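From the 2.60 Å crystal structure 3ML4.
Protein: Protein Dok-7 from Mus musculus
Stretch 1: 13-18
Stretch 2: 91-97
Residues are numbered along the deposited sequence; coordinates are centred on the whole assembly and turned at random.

Stretch 1, residues 13-18: GQVKLR
Stretch 2 (91-97) VMLGFDS

Contact between stretches 13-18 and 91-97 of mouse Dok-7, each largely the continuation of a strand that begins earlier in the chain, at least 75 residues apart in sequence wherever they touch. Val15, Leu17, Leu93 and Phe95 supply the apolar centre. Val15 (chi1 -174°, t) places CG1 3.9 Å from Leu93 CB and CG2 3.9 Å from Phe95 CE2, so one branched side chain touches two larger ones. Its CG1 also lies over one face of the Phe95 ring. The CA-to-CB bond of Phe95 points away from the first stretch, but chi1 of -55° (m) and chi2 of 90° bring the ring back to it. Leu17 (m, t; -60°, 163°) and Leu93 (m, t; -59°, -175°) meet at their tips, with Leu17 CD2 3.8 Å from Leu93 CD2. Selenomethionine Met92 (m, m, m) points its CA-to-CB bond sideways and its end leads away from the first stretch.

The backbones beside this cluster are extended: phi/psi is -143/146 at Val15, -88/147 at Lys16, -138/164 at Leu17, -102/140 at Leu93 and -114/121 at Gly94. The strand axes approach to 4.6 Å, with 131° between their N-to-C directions, an antiparallel sense strongly splayed. A single antiparallel bridge joins them, the hydrogen-bonded pair Lys16 and Gly94, whose CA atoms are 4.3 Å apart; Leu17 CA and Leu93 CA, the next pair in register, have already separated to 5.8 Å. Lys16 N donates to Gly94 O at 2.7 Å and a nearly straight 170°, while Gly94 N donates to Lys16 O at 3.0 Å and a more bent 144°. Gly94 O also receives a CA-H...O contact from Val15 CA at 3.3 Å. Glycine suits this close crossing: an ideal CB on Gly94 would sit 2.8 Å from Lys16 CB, a clash.

At the polar edge, Lys16 extends past Gly94 with chi angles of -94°, 132°, -89° and -168°, the first two between wells. Its NZ forms a salt bridge with Asp96 OD1, a hydrogen bond of 3.1 Å. Asp96 (phi/psi -80/-69, chi1 -24°, between wells) turns its carboxylate nearer to the first stretch. A water extends the pairing beyond the direct bridge, donating to Gln14 O at 2.6 Å and accepting from Asp96 N at 3.2 Å. Gln14 (t, p; -152°, 68°) leads its side-chain end away, and its NE2 is hydrogen-bonded elsewhere in the structure.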

ATOM      1  N   GLY B  13      -4.767 -21.662  -8.258  1.00 40.45           N
ATOM      2  CA  GLY B  13      -5.398 -22.599  -9.176  1.00 40.45           C
ATOM      3  C   GLY B  13      -4.471 -23.025 -10.288  1.00 40.45           C
ATOM      4  O   GLY B  13      -3.291 -22.664 -10.299  1.00 40.39           O
ATOM      5  N   GLN B  14      -5.003 -23.798 -11.229  1.00 40.71           N
ATOM      6  CA  GLN B  14      -4.200 -24.271 -12.351  1.00 40.97           C
ATOM      7  C   GLN B  14      -4.199 -23.224 -13.459  1.00 40.77           C
ATOM      8  O   GLN B  14      -5.252 -22.761 -13.900  1.00 40.88           O
ATOM      9  CB  GLN B  14      -4.681 -25.641 -12.846  1.00 41.13           C
ATOM     10  CG  GLN B  14      -3.580 -26.504 -13.490  1.00 41.94           C
ATOM     11  CD  GLN B  14      -2.512 -26.982 -12.498  1.00 43.04           C
ATOM     12  OE1 GLN B  14      -2.669 -26.860 -11.280  1.00 43.26           O
ATOM     13  NE2 GLN B  14      -1.421 -27.533 -13.026  1.00 42.93           N
ATOM     14  N   VAL B  15      -2.997 -22.836 -13.874  1.00 40.62           N
ATOM     15  CA  VAL B  15      -2.796 -21.734 -14.808  1.00 40.38           C
ATOM     16  C   VAL B  15      -1.639 -22.093 -15.723  1.00 40.33           C
ATOM     17  O   VAL B  15      -0.696 -22.767 -15.304  1.00 40.47           O
ATOM     18  CB  VAL B  15      -2.440 -20.412 -14.061  1.00 40.41           C
ATOM     19  CG1 VAL B  15      -2.377 -19.234 -15.025  1.00 40.61           C
ATOM     20  CG2 VAL B  15      -3.433 -20.113 -12.946  1.00 39.94           C
ATOM     21  N   LYS B  16      -1.718 -21.652 -16.976  1.00 40.12           N
ATOM     22  CA  LYS B  16      -0.588 -21.736 -17.900  1.00 39.98           C
ATOM     23  C   LYS B  16       0.331 -20.499 -17.787  1.00 39.82           C
ATOM     24  O   LYS B  16      -0.131 -19.397 -17.491  1.00 39.56           O
ATOM     25  CB  LYS B  16      -1.092 -21.964 -19.327  1.00 40.01           C
ATOM     26  CG  LYS B  16      -1.132 -23.449 -19.728  1.00 40.69           C
ATOM     27  CD  LYS B  16      -2.454 -23.870 -20.371  1.00 40.99           C
ATOM     28  CE  LYS B  16      -3.456 -24.334 -19.312  1.00 42.07           C
ATOM     29  NZ  LYS B  16      -4.651 -25.018 -19.893  1.00 42.30           N
ATOM     30  N   LEU B  17       1.630 -20.697 -18.002  1.00 39.82           N
ATOM     31  CA  LEU B  17       2.627 -19.635 -17.844  1.00 39.94           C
ATOM     32  C   LEU B  17       3.660 -19.649 -18.969  1.00 40.08           C
ATOM     33  O   LEU B  17       3.786 -20.636 -19.691  1.00 40.19           O
ATOM     34  CB  LEU B  17       3.344 -19.761 -16.491  1.00 39.98           C
ATOM     35  CG  LEU B  17       2.522 -19.686 -15.199  1.00 39.91           C
ATOM     36  CD1 LEU B  17       3.312 -20.244 -14.026  1.00 39.44           C
ATOM     37  CD2 LEU B  17       2.061 -18.264 -14.923  1.00 39.56           C
ATOM     38  N   ARG B  18       4.401 -18.554 -19.109  1.00 40.23           N
ATOM     39  CA  ARG B  18       5.430 -18.457 -20.142  1.00 40.61           C
ATOM     40  C   ARG B  18       6.824 -18.226 -19.572  1.00 40.77           C
ATOM     41  O   ARG B  18       7.724 -19.043 -19.781  1.00 41.04           O
ATOM     42  CB  ARG B  18       5.076 -17.381 -21.173  1.00 40.54           C
ATOM     43  CG  ARG B  18       3.928 -17.794 -22.078  1.00 40.82           C
ATOM     44  CD  ARG B  18       3.897 -17.000 -23.370  1.00 41.39           C
ATOM     45  NE  ARG B  18       4.783 -17.526 -24.410  1.00 40.73           N
ATOM     46  CZ  ARG B  18       4.507 -18.569 -25.195  1.00 40.13           C
ATOM     47  NH1 ARG B  18       3.373 -19.245 -25.059  1.00 39.63           N
ATOM     48  NH2 ARG B  18       5.381 -18.943 -26.117  1.00 40.16           N
ATOM     49  N   VAL B  91       2.718  -9.722 -17.763  1.00 37.80           N
ATOM     50  CA  VAL B  91       2.721 -11.134 -17.387  1.00 37.53           C
ATOM     51  C   VAL B  91       1.417 -11.764 -17.849  1.00 37.52           C
ATOM     52  O   VAL B  91       0.344 -11.350 -17.415  1.00 37.64           O
ATOM     53  CB  VAL B  91       2.901 -11.324 -15.860  1.00 37.52           C
ATOM     54  CG1 VAL B  91       2.733 -12.790 -15.470  1.00 37.20           C
ATOM     55  CG2 VAL B  91       4.259 -10.803 -15.417  1.00 37.07           C
HETATM   56  N   MSE B  92       1.515 -12.756 -18.732  1.00 37.58           N
HETATM   57  CA  MSE B  92       0.330 -13.397 -19.314  1.00 37.70           C
HETATM   58  C   MSE B  92      -0.031 -14.694 -18.603  1.00 37.42           C
HETATM   59  O   MSE B  92       0.773 -15.621 -18.536  1.00 37.36           O
HETATM   60  CB  MSE B  92       0.514 -13.648 -20.817  1.00 38.00           C
HETATM   61  CG  MSE B  92       0.850 -12.405 -21.649  1.00 39.10           C
HETATM   62 SE   MSE B  92      -0.406 -10.912 -21.438  1.00 43.36          SE
HETATM   63  CE  MSE B  92      -2.031 -11.724 -22.168  1.00 41.52           C
ATOM     64  N   LEU B  93      -1.247 -14.738 -18.067  1.00 37.35           N
ATOM     65  CA  LEU B  93      -1.771 -15.917 -17.388  1.00 37.28           C
ATOM     66  C   LEU B  93      -2.737 -16.660 -18.304  1.00 37.47           C
ATOM     67  O   LEU B  93      -3.529 -16.039 -19.010  1.00 37.47           O
ATOM     68  CB  LEU B  93      -2.484 -15.525 -16.091  1.00 37.18           C
ATOM     69  CG  LEU B  93      -1.733 -14.783 -14.978  1.00 37.13           C
ATOM     70  CD1 LEU B  93      -2.629 -14.623 -13.752  1.00 37.36           C
ATOM     71  CD2 LEU B  93      -0.454 -15.491 -14.593  1.00 36.74           C
ATOM     72  N   GLY B  94      -2.669 -17.989 -18.278  1.00 37.54           N
ATOM     73  CA  GLY B  94      -3.490 -18.822 -19.147  1.00 37.61           C
ATOM     74  C   GLY B  94      -4.499 -19.659 -18.393  1.00 37.82           C
ATOM     75  O   GLY B  94      -4.136 -20.482 -17.552  1.00 37.64           O
ATOM     76  N   PHE B  95      -5.772 -19.451 -18.709  1.00 38.13           N
ATOM     77  CA  PHE B  95      -6.857 -20.174 -18.073  1.00 38.65           C
ATOM     78  C   PHE B  95      -7.628 -20.972 -19.102  1.00 39.16           C
ATOM     79  O   PHE B  95      -7.639 -20.631 -20.283  1.00 39.28           O
ATOM     80  CB  PHE B  95      -7.813 -19.208 -17.377  1.00 38.54           C
ATOM     81  CG  PHE B  95      -7.145 -18.300 -16.401  1.00 38.48           C
ATOM     82  CD1 PHE B  95      -6.656 -17.064 -16.807  1.00 37.95           C
ATOM     83  CD2 PHE B  95      -7.001 -18.677 -15.071  1.00 39.18           C
ATOM     84  CE1 PHE B  95      -6.035 -16.217 -15.907  1.00 38.42           C
ATOM     85  CE2 PHE B  95      -6.382 -17.834 -14.159  1.00 39.32           C
ATOM     86  CZ  PHE B  95      -5.898 -16.597 -14.579  1.00 38.76           C
ATOM     87  N   ASP B  96      -8.278 -22.032 -18.634  1.00 39.76           N
ATOM     88  CA  ASP B  96      -9.158 -22.840 -19.465  1.00 40.32           C
ATOM     89  C   ASP B  96     -10.495 -22.123 -19.571  1.00 40.39           C
ATOM     90  O   ASP B  96     -10.857 -21.609 -20.630  1.00 40.47           O
ATOM     91  CB  ASP B  96      -9.359 -24.219 -18.831  1.00 40.34           C
ATOM     92  CG  ASP B  96      -8.221 -24.606 -17.901  1.00 41.40           C
ATOM     93  OD1 ASP B  96      -7.055 -24.233 -18.181  1.00 42.84           O
ATOM     94  OD2 ASP B  96      -8.488 -25.282 -16.884  1.00 42.18           O
ATOM     95  N   SER B  97     -11.204 -22.076 -18.450  1.00 40.50           N
ATOM     96  CA  SER B  97     -12.547 -21.525 -18.387  1.00 40.66           C
ATOM     97  C   SER B  97     -12.561 -20.005 -18.370  1.00 40.75           C
ATOM     98  O   SER B  97     -11.684 -19.369 -17.781  1.00 40.83           O
ATOM     99  CB  SER B  97     -13.276 -22.069 -17.154  1.00 40.78           C
ATOM    100  OG  SER B  97     -12.407 -22.134 -16.034  1.00 40.98           O
TER
HETATM  101  O   HOH W   1      -7.216 -22.576 -15.668  1.00 32.67           O